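Local structure of N-terminal acetyltransferase-like protein (5NNP) at residues R509-F514 / A658-N663; S515-W520 / D548-H553. The protein is probably the tetratricopeptide-repeat auxiliary subunit of an N-terminal acetyltransferase A complex, which transfers acetyl groups to the N-termini of proteins. All coordinates share one frame; numbering follows the deposited sequence.

Overall arrangement
Both interactions use helix 503-523, and their centres lie about 11 Å apart. The segments 509-514 and 515-520 follow each other directly on that helix. Interaction 1 joins its middle to helix 654-668, across a long gap in sequence. Interaction 2 joins the part that follows to the short turn ahead of helix 554-572. Helix 554-572 itself touches residues of both contacts, so it is a shared neighbour. The centre of interaction 2 is about 7 Å from the centre of the chain, and that of interaction 1 about 16 Å. Both are structural packing within the helical scaffold, away from the bound carboxymethyl coenzyme A.

Interaction 1 of 2, residues R509-F514 / A658-N663; sequences RYHTVF and AMKFLN
K660 NZ lies near two rings of helix 503-523, those of F514 and H511. It makes an off-centre cation-pi contact with F514, 4.1 Å from the ring centroid. It also stands 3.7 Å from H511 ND1. The aliphatic part of K660 adds a CH-pi contact, with CE 3.5 Å above the plane of the F514 ring and shifted toward the rim. K660 CG sits between the backbone N and the carbonyl carbon (chi1 72°). The extended chain beyond it lays CD and CE over the F514 ring.

F661 enters beside this lysine and completes an aromatic cluster with H511 and F514. Its edge meets the face of H511 in a T-shaped pair, planes at 77°. F661 CZ stands over the centre of the imidazole, 3.5 Å above its plane. F514 in turn directs its edge toward the face of F661. These two ring centroids are 5.0 Å apart and the planes are inclined at 56°. F514 CD2 and F661 CD2 are 3.8 Å apart. The carbonyl oxygen of Y510 lies at the edge of the F661 ring, near its plane.

H511 NE2 is hydrogen-bonded to Y567 OH on helix 554-572, which secures the imidazole. The same helix packs on F661 through A563. The axes of the two short segments stay 11.7 Å apart, so long side chains span the distance between helices 503-523 and 654-668. The chemistry is that of aromatic packing with one cation at its margin, whose charge is likely to be stabilised by the pi face of F514.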
# COMPACT_ATOMS: atom_id res chain seq x y z
N ARG A 509 -2.13 16.36 -13.86
CA ARG A 509 -2.28 14.95 -13.50
C ARG A 509 -1.18 14.47 -12.55
O ARG A 509 -1.47 13.88 -11.51
CB ARG A 509 -2.28 14.07 -14.75
CG ARG A 509 -3.39 14.42 -15.72
CD ARG A 509 -4.75 14.06 -15.14
NE ARG A 509 -5.81 14.39 -16.08
CZ ARG A 509 -6.44 15.55 -16.12
NH1 ARG A 509 -6.13 16.51 -15.27
NH2 ARG A 509 -7.38 15.77 -17.03
N TYR A 510 0.08 14.72 -12.92
CA TYR A 510 1.21 14.33 -12.08
C TYR A 510 1.08 14.97 -10.68
O TYR A 510 1.30 14.31 -9.65
CB TYR A 510 2.54 14.72 -12.73
CG TYR A 510 2.73 14.14 -14.12
CD1 TYR A 510 2.19 12.90 -14.45
CD2 TYR A 510 3.41 14.85 -15.12
CE1 TYR A 510 2.34 12.37 -15.72
CE2 TYR A 510 3.57 14.32 -16.39
CZ TYR A 510 3.03 13.07 -16.69
OH TYR A 510 3.18 12.53 -17.95
N HIS A 511 0.70 16.24 -10.64
CA HIS A 511 0.46 16.89 -9.36
C HIS A 511 -0.66 16.21 -8.57
O HIS A 511 -0.60 16.12 -7.34
CB HIS A 511 0.16 18.38 -9.55
CG HIS A 511 1.38 19.22 -9.66
ND1 HIS A 511 1.81 20.05 -8.64
CD2 HIS A 511 2.29 19.35 -10.65
CE1 HIS A 511 2.92 20.66 -9.01
NE2 HIS A 511 3.23 20.25 -10.22
N THR A 512 -1.68 15.72 -9.26
CA THR A 512 -2.78 15.05 -8.57
C THR A 512 -2.33 13.75 -7.90
O THR A 512 -2.74 13.46 -6.78
CB THR A 512 -3.94 14.80 -9.54
OG1 THR A 512 -4.49 16.06 -9.92
CG2 THR A 512 -5.04 13.96 -8.90
N VAL A 513 -1.50 12.97 -8.59
CA VAL A 513 -0.93 11.76 -8.00
C VAL A 513 -0.04 12.10 -6.78
O VAL A 513 0.01 11.37 -5.80
CB VAL A 513 -0.11 10.99 -9.05
CG1 VAL A 513 0.73 9.91 -8.41
CG2 VAL A 513 -1.04 10.43 -10.11
N PHE A 514 0.67 13.21 -6.86
CA PHE A 514 1.48 13.67 -5.75
C PHE A 514 0.60 13.96 -4.52
O PHE A 514 0.93 13.57 -3.40
CB PHE A 514 2.27 14.92 -6.19
CG PHE A 514 3.22 15.44 -5.17
CD1 PHE A 514 2.79 16.34 -4.19
CD2 PHE A 514 4.56 15.05 -5.18
CE1 PHE A 514 3.67 16.84 -3.24
CE2 PHE A 514 5.46 15.55 -4.22
CZ PHE A 514 5.01 16.44 -3.25
N ALA A 658 10.19 21.19 -9.66
CA ALA A 658 10.51 19.78 -9.75
C ALA A 658 11.02 19.20 -8.43
O ALA A 658 10.91 17.99 -8.20
CB ALA A 658 11.53 19.55 -10.84
N MET A 659 11.58 20.06 -7.58
CA MET A 659 12.26 19.61 -6.36
C MET A 659 11.40 18.75 -5.41
O MET A 659 11.89 17.76 -4.89
CB MET A 659 12.80 20.81 -5.60
CG MET A 659 13.84 21.59 -6.39
SD MET A 659 15.01 20.48 -7.20
CE MET A 659 15.92 19.78 -5.81
N LYS A 660 10.14 19.11 -5.19
CA LYS A 660 9.32 18.31 -4.28
C LYS A 660 9.09 16.89 -4.82
O LYS A 660 9.02 15.93 -4.03
CB LYS A 660 7.98 19.01 -3.99
CG LYS A 660 6.97 19.03 -5.12
CD LYS A 660 5.58 19.44 -4.61
CE LYS A 660 4.50 19.29 -5.67
NZ LYS A 660 3.16 19.81 -5.25
N PHE A 661 9.01 16.75 -6.14
CA PHE A 661 8.93 15.42 -6.75
C PHE A 661 10.25 14.66 -6.62
O PHE A 661 10.27 13.48 -6.24
CB PHE A 661 8.56 15.52 -8.22
CG PHE A 661 7.20 16.12 -8.48
CD1 PHE A 661 7.05 17.49 -8.65
CD2 PHE A 661 6.08 15.31 -8.60
CE1 PHE A 661 5.80 18.04 -8.91
CE2 PHE A 661 4.83 15.85 -8.86
CZ PHE A 661 4.69 17.22 -9.02
N LEU A 662 11.34 15.34 -6.95
CA LEU A 662 12.66 14.74 -7.00
C LEU A 662 13.18 14.31 -5.63
O LEU A 662 13.72 13.21 -5.48
CB LEU A 662 13.65 15.72 -7.64
CG LEU A 662 15.08 15.22 -7.72
CD1 LEU A 662 15.14 14.00 -8.63
CD2 LEU A 662 16.02 16.34 -8.19
N ASN A 663 13.02 15.17 -4.63
CA ASN A 663 13.42 14.87 -3.25
C ASN A 663 12.90 13.53 -2.74
O ASN A 663 13.63 12.76 -2.11
CB ASN A 663 12.94 15.97 -2.30
CG ASN A 663 13.65 17.30 -2.52
OD1 ASN A 663 14.78 17.37 -3.02
ND2 ASN A 663 12.97 18.38 -2.13

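Interaction 2 of 2, residues S515-W520 / D548-H553; sequences SIFDTW and DRLREH
F517 and L550 meet where helix 503-523 packs against the 3-10 turn leading into helix 554-572, within the all-helical superhelix of the tetratricopeptide-repeat clan. H553 is the N-cap of that next helix, and its ND1 accepts from the backbone N of F555.

The apolar contacts centre on F517. With CG anti to its own backbone N (chi1 175°), L550 brings CG to the edge of the F517 ring, 3.8 Å from CD1. One branch of L550, CD2, packs against W520 CB at 4.0 Å. It also lies 3.5 Å from the carbonyl oxygen F517 O. H553 CB reaches the same ring near its plane, 4.3 Å from F517 CZ. Within the helix, W520 CE3 covers one face of F517, offset toward the rim. Y556 adds an edge-to-face contact with F517 from helix 554-572.

The side chains of R551 and F517 slide past each other in opposite directions. R551 CG is 3.7 Å from F517 CD1, and the extended chain carries the guanidinium on to D518. There the charged contact forms. One nitrogen makes the direct bond of this salt bridge. R551 NH2 gives a bent hydrogen bond of 3.0 Å to D518 OD1, with an N-H...O angle of 138°. A water also donates to D518 OD1. R551 NH2 is hydrogen-bonded to Q521 OE1 as well, and the guanidinium makes a cation-pi contact with Y664. An alanine at R551 would probably leave D518 OD1 without its charged mate, Q521 OE1 without this donor, and a gap beside F517 CD1. In the salt bridge the carboxylate and guanidinium planes are 65° apart, and NH2 meets D518 OD1 on its anti lone pair.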
# COMPACT_ATOMS: atom_id res chain seq x y z
N SER A 515 -0.55 14.61 -4.74
CA SER A 515 -1.49 14.93 -3.68
C SER A 515 -2.17 13.72 -3.07
O SER A 515 -2.46 13.70 -1.86
CB SER A 515 -2.55 15.87 -4.21
OG SER A 515 -2.03 17.18 -4.26
N ILE A 516 -2.44 12.72 -3.90
CA ILE A 516 -2.97 11.46 -3.41
C ILE A 516 -1.99 10.87 -2.41
O ILE A 516 -2.42 10.31 -1.39
CB ILE A 516 -3.24 10.46 -4.55
CG1 ILE A 516 -4.44 10.93 -5.37
CG2 ILE A 516 -3.50 9.08 -4.02
CD1 ILE A 516 -4.62 10.17 -6.67
N PHE A 517 -0.69 11.01 -2.66
CA PHE A 517 0.28 10.45 -1.72
C PHE A 517 0.33 11.29 -0.44
O PHE A 517 0.52 10.75 0.64
CB PHE A 517 1.67 10.30 -2.36
CG PHE A 517 1.89 8.93 -2.95
CD1 PHE A 517 2.45 7.91 -2.20
CD2 PHE A 517 1.46 8.64 -4.24
CE1 PHE A 517 2.63 6.64 -2.74
CE2 PHE A 517 1.63 7.35 -4.77
CZ PHE A 517 2.22 6.36 -4.02
N ASP A 518 0.08 12.59 -0.54
CA ASP A 518 0.01 13.40 0.67
C ASP A 518 -1.16 12.92 1.53
O ASP A 518 -1.07 12.90 2.75
CB ASP A 518 -0.15 14.88 0.34
CG ASP A 518 1.16 15.53 -0.14
OD1 ASP A 518 2.24 14.93 0.05
OD2 ASP A 518 1.09 16.65 -0.71
N THR A 519 -2.24 12.51 0.88
CA THR A 519 -3.44 12.09 1.59
C THR A 519 -3.20 10.79 2.32
O THR A 519 -3.57 10.64 3.48
CB THR A 519 -4.61 11.92 0.64
OG1 THR A 519 -4.96 13.19 0.10
CG2 THR A 519 -5.81 11.30 1.38
N TRP A 520 -2.60 9.84 1.62
CA TRP A 520 -2.24 8.56 2.17
C TRP A 520 -1.37 8.75 3.41
O TRP A 520 -1.51 8.03 4.40
CB TRP A 520 -1.52 7.74 1.10
CG TRP A 520 -2.46 7.27 0.03
CD1 TRP A 520 -3.80 7.50 -0.04
CD2 TRP A 520 -2.14 6.45 -1.11
NE1 TRP A 520 -4.34 6.89 -1.15
CE2 TRP A 520 -3.34 6.24 -1.82
CE3 TRP A 520 -0.95 5.89 -1.61
CZ2 TRP A 520 -3.39 5.49 -3.01
CZ3 TRP A 520 -1.01 5.14 -2.79
CH2 TRP A 520 -2.22 4.95 -3.47
N ASP A 548 6.29 4.86 6.96
CA ASP A 548 7.62 5.46 7.02
C ASP A 548 8.32 5.36 5.67
O ASP A 548 9.26 6.10 5.40
CB ASP A 548 8.49 4.79 8.08
CG ASP A 548 8.10 5.16 9.51
OD1 ASP A 548 7.48 6.24 9.71
OD2 ASP A 548 8.43 4.37 10.43
N ARG A 549 7.87 4.42 4.83
CA ARG A 549 8.47 4.26 3.52
C ARG A 549 7.46 4.44 2.41
O ARG A 549 7.57 3.80 1.37
CB ARG A 549 9.12 2.89 3.38
CG ARG A 549 10.34 2.66 4.24
CD ARG A 549 10.73 1.19 4.14
NE ARG A 549 9.54 0.34 4.23
CZ ARG A 549 9.37 -0.80 3.56
NH1 ARG A 549 10.31 -1.24 2.73
NH2 ARG A 549 8.24 -1.50 3.72
N LEU A 550 6.48 5.32 2.64
CA LEU A 550 5.30 5.39 1.78
C LEU A 550 5.64 5.54 0.32
O LEU A 550 5.19 4.76 -0.52
CB LEU A 550 4.39 6.54 2.20
CG LEU A 550 3.17 6.80 1.31
CD1 LEU A 550 2.28 5.58 1.26
CD2 LEU A 550 2.40 8.02 1.82
N ARG A 551 6.45 6.55 0.02
CA ARG A 551 6.60 6.97 -1.35
C ARG A 551 7.69 6.21 -2.07
O ARG A 551 8.15 6.64 -3.12
CB ARG A 551 6.87 8.47 -1.40
CG ARG A 551 5.66 9.25 -0.97
CD ARG A 551 5.96 10.70 -1.04
NE ARG A 551 4.86 11.52 -0.55
CZ ARG A 551 4.62 11.72 0.74
NH1 ARG A 551 5.37 11.11 1.64
NH2 ARG A 551 3.63 12.52 1.12
N GLU A 552 8.11 5.07 -1.53
CA GLU A 552 9.03 4.20 -2.27
C GLU A 552 8.24 3.39 -3.30
O GLU A 552 8.81 2.73 -4.17
CB GLU A 552 9.79 3.27 -1.33
CG GLU A 552 8.95 2.09 -0.85
CD GLU A 552 9.75 1.09 -0.03
OE1 GLU A 552 10.93 1.36 0.23
OE2 GLU A 552 9.18 0.05 0.35
N HIS A 553 6.92 3.44 -3.18
CA HIS A 553 6.03 2.65 -4.02
C HIS A 553 6.17 3.10 -5.46
O HIS A 553 6.18 4.30 -5.73
CB HIS A 553 4.58 2.80 -3.55
CG HIS A 553 3.69 1.66 -3.92
ND1 HIS A 553 3.25 1.44 -5.21
CD2 HIS A 553 3.17 0.66 -3.17
CE1 HIS A 553 2.49 0.37 -5.23
NE2 HIS A 553 2.41 -0.13 -4.01
O HOH W 1 3.64 13.21 -1.92